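Local atomic coordinates of caspase Nc subunit 1 (Drosophila melanogaster, PDB entry 2FP3), a protein that serves as an initiator caspase, a cysteine endopeptidase in the activation cascade of the caspases that carry out apoptosis. Residues Gly51-Gln56 / Lys305-Asn310; Phe59-Leu64 / Asn126-Val131. The protein carries 2 engineered substitutions. One frame throughout, in Å; residues are numbered along the deposited sequence.

Contact 1 of 2, residues Gly51-Gln56 / Lys305-Asn310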
loop_
_atom_site.group_PDB
_atom_site.type_symbol
_atom_site.label_atom_id
_atom_site.label_comp_id
_atom_site.label_asym_id
_atom_site.label_seq_id
_atom_site.Cartn_x
_atom_site.Cartn_y
_atom_site.Cartn_z
ATOM N N GLY A 51 10.586 -16.943 -9.537
ATOM C CA GLY A 51 10.887 -17.170 -8.133
ATOM C C GLY A 51 9.824 -16.631 -7.186
ATOM O O GLY A 51 8.782 -16.119 -7.623
ATOM N N THR A 52 10.098 -16.736 -5.885
ATOM C CA THR A 52 9.182 -16.287 -4.838
ATOM C C THR A 52 9.913 -15.477 -3.759
ATOM O O THR A 52 10.911 -15.926 -3.221
ATOM C CB THR A 52 8.518 -17.501 -4.160
ATOM O OG1 THR A 52 7.951 -18.357 -5.164
ATOM C CG2 THR A 52 7.432 -17.057 -3.197
ATOM N N TYR A 53 9.425 -14.284 -3.436
ATOM C CA TYR A 53 10.090 -13.496 -2.405
ATOM C C TYR A 53 9.960 -14.238 -1.095
ATOM O O TYR A 53 8.889 -14.764 -0.772
ATOM C CB TYR A 53 9.461 -12.110 -2.245
ATOM C CG TYR A 53 9.688 -11.176 -3.416
ATOM C CD1 TYR A 53 10.950 -10.635 -3.679
ATOM C CD2 TYR A 53 8.630 -10.845 -4.266
ATOM C CE1 TYR A 53 11.151 -9.773 -4.782
ATOM C CE2 TYR A 53 8.810 -10.005 -5.354
ATOM C CZ TYR A 53 10.062 -9.468 -5.618
ATOM O OH TYR A 53 10.193 -8.645 -6.714
ATOM N N LYS A 54 11.050 -14.268 -0.338
ATOM C CA LYS A 54 11.053 -14.948 0.949
ATOM C C LYS A 54 10.074 -14.278 1.915
ATOM O O LYS A 54 10.148 -13.074 2.149
ATOM C CB LYS A 54 12.467 -14.944 1.532
ATOM C CG LYS A 54 12.652 -15.878 2.724
ATOM C CD LYS A 54 14.100 -15.872 3.252
ATOM C CE LYS A 54 14.405 -14.624 4.088
ATOM N NZ LYS A 54 13.565 -14.571 5.327
ATOM N N MET A 55 9.153 -15.069 2.453
ATOM C CA MET A 55 8.147 -14.605 3.404
ATOM C C MET A 55 7.898 -15.714 4.426
ATOM O O MET A 55 6.799 -16.270 4.499
ATOM C CB MET A 55 6.836 -14.290 2.686
ATOM C CG MET A 55 6.918 -13.115 1.744
ATOM S SD MET A 55 7.257 -11.591 2.613
ATOM C CE MET A 55 5.602 -10.988 2.946
ATOM N N GLN A 56 8.909 -16.020 5.232
ATOM C CA GLN A 56 8.781 -17.095 6.208
ATOM C C GLN A 56 9.307 -16.830 7.622
ATOM O O GLN A 56 9.236 -17.716 8.476
ATOM C CB GLN A 56 9.441 -18.348 5.626
ATOM C CG GLN A 56 10.718 -18.043 4.862
ATOM C CD GLN A 56 11.255 -19.235 4.068
ATOM O OE1 GLN A 56 10.604 -19.738 3.145
ATOM N NE2 GLN A 56 12.456 -19.685 4.424
ATOM N N LYS A 305 9.013 -11.676 -9.031
ATOM C CA LYS A 305 8.782 -12.916 -8.302
ATOM C C LYS A 305 7.385 -12.857 -7.693
ATOM O O LYS A 305 6.815 -11.779 -7.554
ATOM C CB LYS A 305 9.807 -13.087 -7.175
ATOM C CG LYS A 305 11.250 -13.239 -7.631
ATOM C CD LYS A 305 12.165 -13.295 -6.421
ATOM C CE LYS A 305 13.622 -13.441 -6.804
ATOM N NZ LYS A 305 14.449 -13.594 -5.573
ATOM N N LYS A 306 6.834 -14.010 -7.327
ATOM C CA LYS A 306 5.514 -14.031 -6.718
ATOM C C LYS A 306 5.627 -13.566 -5.271
ATOM O O LYS A 306 6.653 -13.786 -4.606
ATOM C CB LYS A 306 4.929 -15.445 -6.745
ATOM C CG LYS A 306 4.801 -16.072 -8.132
ATOM C CD LYS A 306 3.659 -15.491 -8.952
ATOM C CE LYS A 306 3.654 -16.122 -10.346
ATOM N NZ LYS A 306 2.561 -15.636 -11.228
ATOM N N LEU A 307 4.578 -12.916 -4.782
ATOM C CA LEU A 307 4.561 -12.468 -3.406
ATOM C C LEU A 307 3.409 -13.109 -2.646
ATOM O O LEU A 307 2.253 -12.688 -2.782
ATOM C CB LEU A 307 4.437 -10.941 -3.318
ATOM C CG LEU A 307 4.319 -10.435 -1.875
ATOM C CD1 LEU A 307 5.478 -10.980 -1.063
ATOM C CD2 LEU A 307 4.315 -8.935 -1.818
ATOM N N TYR A 308 3.720 -14.146 -1.874
ATOM C CA TYR A 308 2.719 -14.808 -1.042
ATOM C C TYR A 308 2.980 -14.270 0.356
ATOM O O TYR A 308 4.126 -14.182 0.788
ATOM C CB TYR A 308 2.889 -16.329 -1.049
ATOM C CG TYR A 308 2.439 -16.986 -2.327
ATOM C CD1 TYR A 308 3.350 -17.279 -3.340
ATOM C CD2 TYR A 308 1.082 -17.290 -2.542
ATOM C CE1 TYR A 308 2.928 -17.860 -4.543
ATOM C CE2 TYR A 308 0.650 -17.868 -3.738
ATOM C CZ TYR A 308 1.577 -18.152 -4.731
ATOM O OH TYR A 308 1.169 -18.742 -5.913
ATOM N N PHE A 309 1.923 -13.886 1.055
ATOM C CA PHE A 309 2.072 -13.337 2.390
ATOM C C PHE A 309 2.154 -14.416 3.479
ATOM O O PHE A 309 2.619 -14.143 4.596
ATOM C CB PHE A 309 0.920 -12.361 2.671
ATOM C CG PHE A 309 1.036 -11.047 1.931
ATOM C CD1 PHE A 309 1.934 -10.067 2.353
ATOM C CD2 PHE A 309 0.266 -10.796 0.801
ATOM C CE1 PHE A 309 2.067 -8.859 1.656
ATOM C CE2 PHE A 309 0.391 -9.597 0.096
ATOM C CZ PHE A 309 1.297 -8.626 0.528
ATOM N N ASN A 310 1.720 -15.632 3.145
ATOM C CA ASN A 310 1.724 -16.753 4.087
ATOM C C ASN A 310 1.260 -16.285 5.464
ATOM O O ASN A 310 1.917 -16.528 6.479
ATOM C CB ASN A 310 3.125 -17.355 4.190
ATOM C CG ASN A 310 3.613 -17.927 2.871
ATOM O OD1 ASN A 310 2.893 -18.666 2.204
ATOM N ND2 ASN A 310 4.845 -17.597 2.492
HETATM O O HOH W 1 6.373 -15.007 -0.764
#

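Contact 2 of 2, residues Phe59-Leu64 / Asn126-Val131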
loop_
_atom_site.group_PDB
_atom_site.type_symbol
_atom_site.label_atom_id
_atom_site.label_comp_id
_atom_site.label_asym_id
_atom_site.label_seq_id
_atom_site.Cartn_x
_atom_site.Cartn_y
_atom_site.Cartn_z
ATOM N N PHE A 59 8.896 -12.853 12.932
ATOM C CA PHE A 59 8.657 -11.556 13.565
ATOM C C PHE A 59 9.041 -10.410 12.635
ATOM O O PHE A 59 8.853 -9.241 12.961
ATOM C CB PHE A 59 9.426 -11.438 14.880
ATOM C CG PHE A 59 9.102 -12.525 15.861
ATOM C CD1 PHE A 59 9.972 -13.595 16.045
ATOM C CD2 PHE A 59 7.890 -12.524 16.537
ATOM C CE1 PHE A 59 9.630 -14.650 16.883
ATOM C CE2 PHE A 59 7.539 -13.577 17.377
ATOM C CZ PHE A 59 8.407 -14.639 17.548
ATOM N N ASN A 60 9.561 -10.758 11.464
ATOM C CA ASN A 60 9.990 -9.777 10.484
ATOM C C ASN A 60 9.289 -9.989 9.144
ATOM O O ASN A 60 9.872 -9.749 8.089
ATOM C CB ASN A 60 11.501 -9.891 10.301
ATOM C CG ASN A 60 12.276 -9.266 11.441
ATOM O OD1 ASN A 60 12.355 -8.049 11.547
ATOM N ND2 ASN A 60 12.846 -10.096 12.301
ATOM N N ARG A 61 8.038 -10.436 9.188
ATOM C CA ARG A 61 7.281 -10.709 7.974
ATOM C C ARG A 61 7.117 -9.474 7.098
ATOM O O ARG A 61 7.242 -9.560 5.878
ATOM C CB ARG A 61 5.910 -11.305 8.323
ATOM C CG ARG A 61 5.121 -11.795 7.127
ATOM C CD ARG A 61 5.987 -12.629 6.177
ATOM N NE ARG A 61 6.519 -13.836 6.809
ATOM C CZ ARG A 61 5.798 -14.910 7.114
ATOM N NH1 ARG A 61 4.500 -14.942 6.841
ATOM N NH2 ARG A 61 6.368 -15.950 7.705
ATOM N N GLY A 62 6.846 -8.328 7.716
ATOM C CA GLY A 62 6.700 -7.110 6.942
ATOM C C GLY A 62 6.539 -5.832 7.743
ATOM O O GLY A 62 6.239 -5.854 8.946
ATOM N N VAL A 63 6.762 -4.704 7.073
ATOM C CA VAL A 63 6.607 -3.398 7.694
ATOM C C VAL A 63 5.618 -2.601 6.846
ATOM O O VAL A 63 5.751 -2.522 5.619
ATOM C CB VAL A 63 7.940 -2.606 7.744
ATOM C CG1 VAL A 63 7.656 -1.151 8.099
ATOM C CG2 VAL A 63 8.904 -3.214 8.783
ATOM N N LEU A 64 4.624 -2.021 7.503
ATOM C CA LEU A 64 3.632 -1.210 6.819
ATOM C C LEU A 64 3.731 0.233 7.283
ATOM O O LEU A 64 3.682 0.520 8.480
ATOM C CB LEU A 64 2.208 -1.706 7.106
ATOM C CG LEU A 64 1.123 -0.662 6.785
ATOM C CD1 LEU A 64 1.111 -0.407 5.292
ATOM C CD2 LEU A 64 -0.256 -1.139 7.252
ATOM N N ASN A 126 15.699 -5.558 8.659
ATOM C CA ASN A 126 15.536 -6.998 8.705
ATOM C C ASN A 126 14.177 -7.528 8.270
ATOM O O ASN A 126 13.925 -8.735 8.347
ATOM C CB ASN A 126 15.859 -7.481 10.116
ATOM C CG ASN A 126 17.256 -7.082 10.546
ATOM O OD1 ASN A 126 18.229 -7.261 9.792
ATOM N ND2 ASN A 126 17.371 -6.534 11.746
ATOM N N THR A 127 13.302 -6.641 7.803
ATOM C CA THR A 127 11.988 -7.080 7.396
ATOM C C THR A 127 12.060 -7.790 6.060
ATOM O O THR A 127 12.978 -7.556 5.263
ATOM C CB THR A 127 10.987 -5.903 7.295
ATOM O OG1 THR A 127 9.665 -6.435 7.187
ATOM C CG2 THR A 127 11.282 -5.021 6.072
ATOM N N GLU A 128 11.081 -8.653 5.815
ATOM C CA GLU A 128 11.033 -9.399 4.572
ATOM C C GLU A 128 10.246 -8.674 3.497
ATOM O O GLU A 128 10.411 -8.972 2.318
ATOM C CB GLU A 128 10.388 -10.778 4.799
ATOM C CG GLU A 128 11.219 -11.750 5.636
ATOM C CD GLU A 128 10.468 -13.021 5.975
ATOM O OE1 GLU A 128 9.476 -12.956 6.724
ATOM O OE2 GLU A 128 10.872 -14.091 5.487
ATOM N N CYS A 129 9.408 -7.718 3.893
ATOM C CA CYS A 129 8.553 -7.022 2.932
ATOM C C CYS A 129 8.144 -5.609 3.371
ATOM O O CYS A 129 7.895 -5.360 4.556
ATOM C CB CYS A 129 7.295 -7.881 2.701
ATOM S SG CYS A 129 6.016 -7.170 1.644
ATOM N N PHE A 130 8.068 -4.686 2.417
ATOM C CA PHE A 130 7.677 -3.321 2.746
ATOM C C PHE A 130 6.439 -2.861 1.982
ATOM O O PHE A 130 6.387 -2.936 0.756
ATOM C CB PHE A 130 8.813 -2.345 2.453
ATOM C CG PHE A 130 8.476 -0.922 2.783
ATOM C CD1 PHE A 130 8.639 -0.440 4.080
ATOM C CD2 PHE A 130 7.925 -0.083 1.818
ATOM C CE1 PHE A 130 8.253 0.857 4.414
ATOM C CE2 PHE A 130 7.532 1.223 2.142
ATOM C CZ PHE A 130 7.694 1.692 3.439
ATOM N N VAL A 131 5.442 -2.380 2.713
ATOM C CA VAL A 131 4.222 -1.877 2.096
ATOM C C VAL A 131 3.915 -0.502 2.657
ATOM O O VAL A 131 3.869 -0.309 3.873
ATOM C CB VAL A 131 3.002 -2.785 2.379
ATOM C CG1 VAL A 131 1.742 -2.148 1.808
ATOM C CG2 VAL A 131 3.211 -4.159 1.751
#

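Contact 1 of 2, residues Gly51-Gln56 / Lys305-Asn310
Gly51-Gln56 and Lys305-Asn310 run the same way, 32° apart, and Lys306 ties them in a single bridge: its N donates to Gly51 O at 2.9 Å, and its O takes the N-H of Tyr53 at 3.0 Å. Beyond the bridge the backbones separate, and a water takes the N-H of Tyr308 and donates to Tyr53 O. Lys305 lays its aliphatic stem obliquely across the Tyr53 ring. Its CB sits over one face, 3.8 Å from the ring centroid in a CH-pi contact, and CD reaches the CD1-CE1 side. Leu307 CB lies at the edge of the same ring, while the hydroxyl of Tyr53 is held by Asp232. In the caspase alpha/beta fold this joins the chain entering the first core strand, 62-68, to the chain leaving strand 297-301. Met55 is buried and points at the other segment. Met55 CG, anti to the carbonyl carbon (chi1 -67°), meets Leu307 CD1 at 3.8 Å; bends at chi2 and chi3 then place SD and the methyl CE, the CE of Met55 lying 3.8 Å from Phe309 CD1. The Met55 and Phe309 side chains lie side by side and point the same way. The backbone of Met55 is gripped as well: Asn310 ND2 donates to Met55 O at 3.1 Å. That oxygen lies near the amide plane of Asn310, whereas ND2 is tilted 32° from the carbonyl plane of Met55. Asn310 OD1 accepts from His43 N, so both ends of the amide are bonded. Leu272 of helix 272-284 packs against Leu307 and Phe309.

Contact 2 of 2, residues Phe59-Leu64 / Asn126-Val131
Arg61 reaches Glu128 by doubling back: CG stands anti to the backbone N (chi1 -172°), and bends at chi2 and chi3 then turn CD and NE toward the carboxylate, which Glu128 presents on a chain extended beyond CG. Arg61 NE donates to Glu128 OE1 at 3.1 Å, a salt bridge made in the guanidinium plane. It comes to the syn side of OE1 but 30° out of the carboxylate plane, and the two flat groups are 57° apart. NH2 of Arg61 donates to Phe313 O, while Glu128 OE1 also takes Ser57 OG and its OE2 pairs with Lys54 NZ, so the buried charges have several partners. Alongside, Glu128 N binds Asn60 O at 2.8 Å. Past Gly62 the chains settle into parallel strands: Val63 N donates to Cys129 O at 2.8 Å, and Val63 O accepts from Val131 N at 2.9 Å in a nearly straight bond. These strands, 62-68 and 130-139, belong to the central sheet of the caspase fold; 98-103 also pairs with 62-68, and helix 82-95 lies in the connection between those two. Val63 and Phe130 lie on one face of the sheet, where Val63 CG1 meets Phe130 CD1 obliquely. Val63 CG2 comes up against Thr127 CB at 3.7 Å, the two side chains crossing at about a right angle. On the opposite face Leu64 CD1 touches Val131 CG1 at 3.9 Å, and Ile100 and Phe98 of the adjoining strand 98-103 touch Leu64 and Val131 respectively.

Both contacts are largely buried, but contact 2 joins two neighbouring strands of the central sheet, whereas contact 1 pairs loops, one ahead of strand 62-68 and one following strand 297-301, with a single bridge and a water in place of a regular ladder. Exposed Lys305 borders contact 1, which relies on lysine stem, aromatic ring and thioether; contact 2 combines branched aliphatic packing with a salt bridge in the loops ahead of the strands. Their centres are 12 Å apart and Glu128 joins them: OE2 of Glu128 forms a salt bridge with Lys54 NZ, 2.7 Å away, and probably accepts from Gln56 N. Met55 also packs on Arg61 and Cys129.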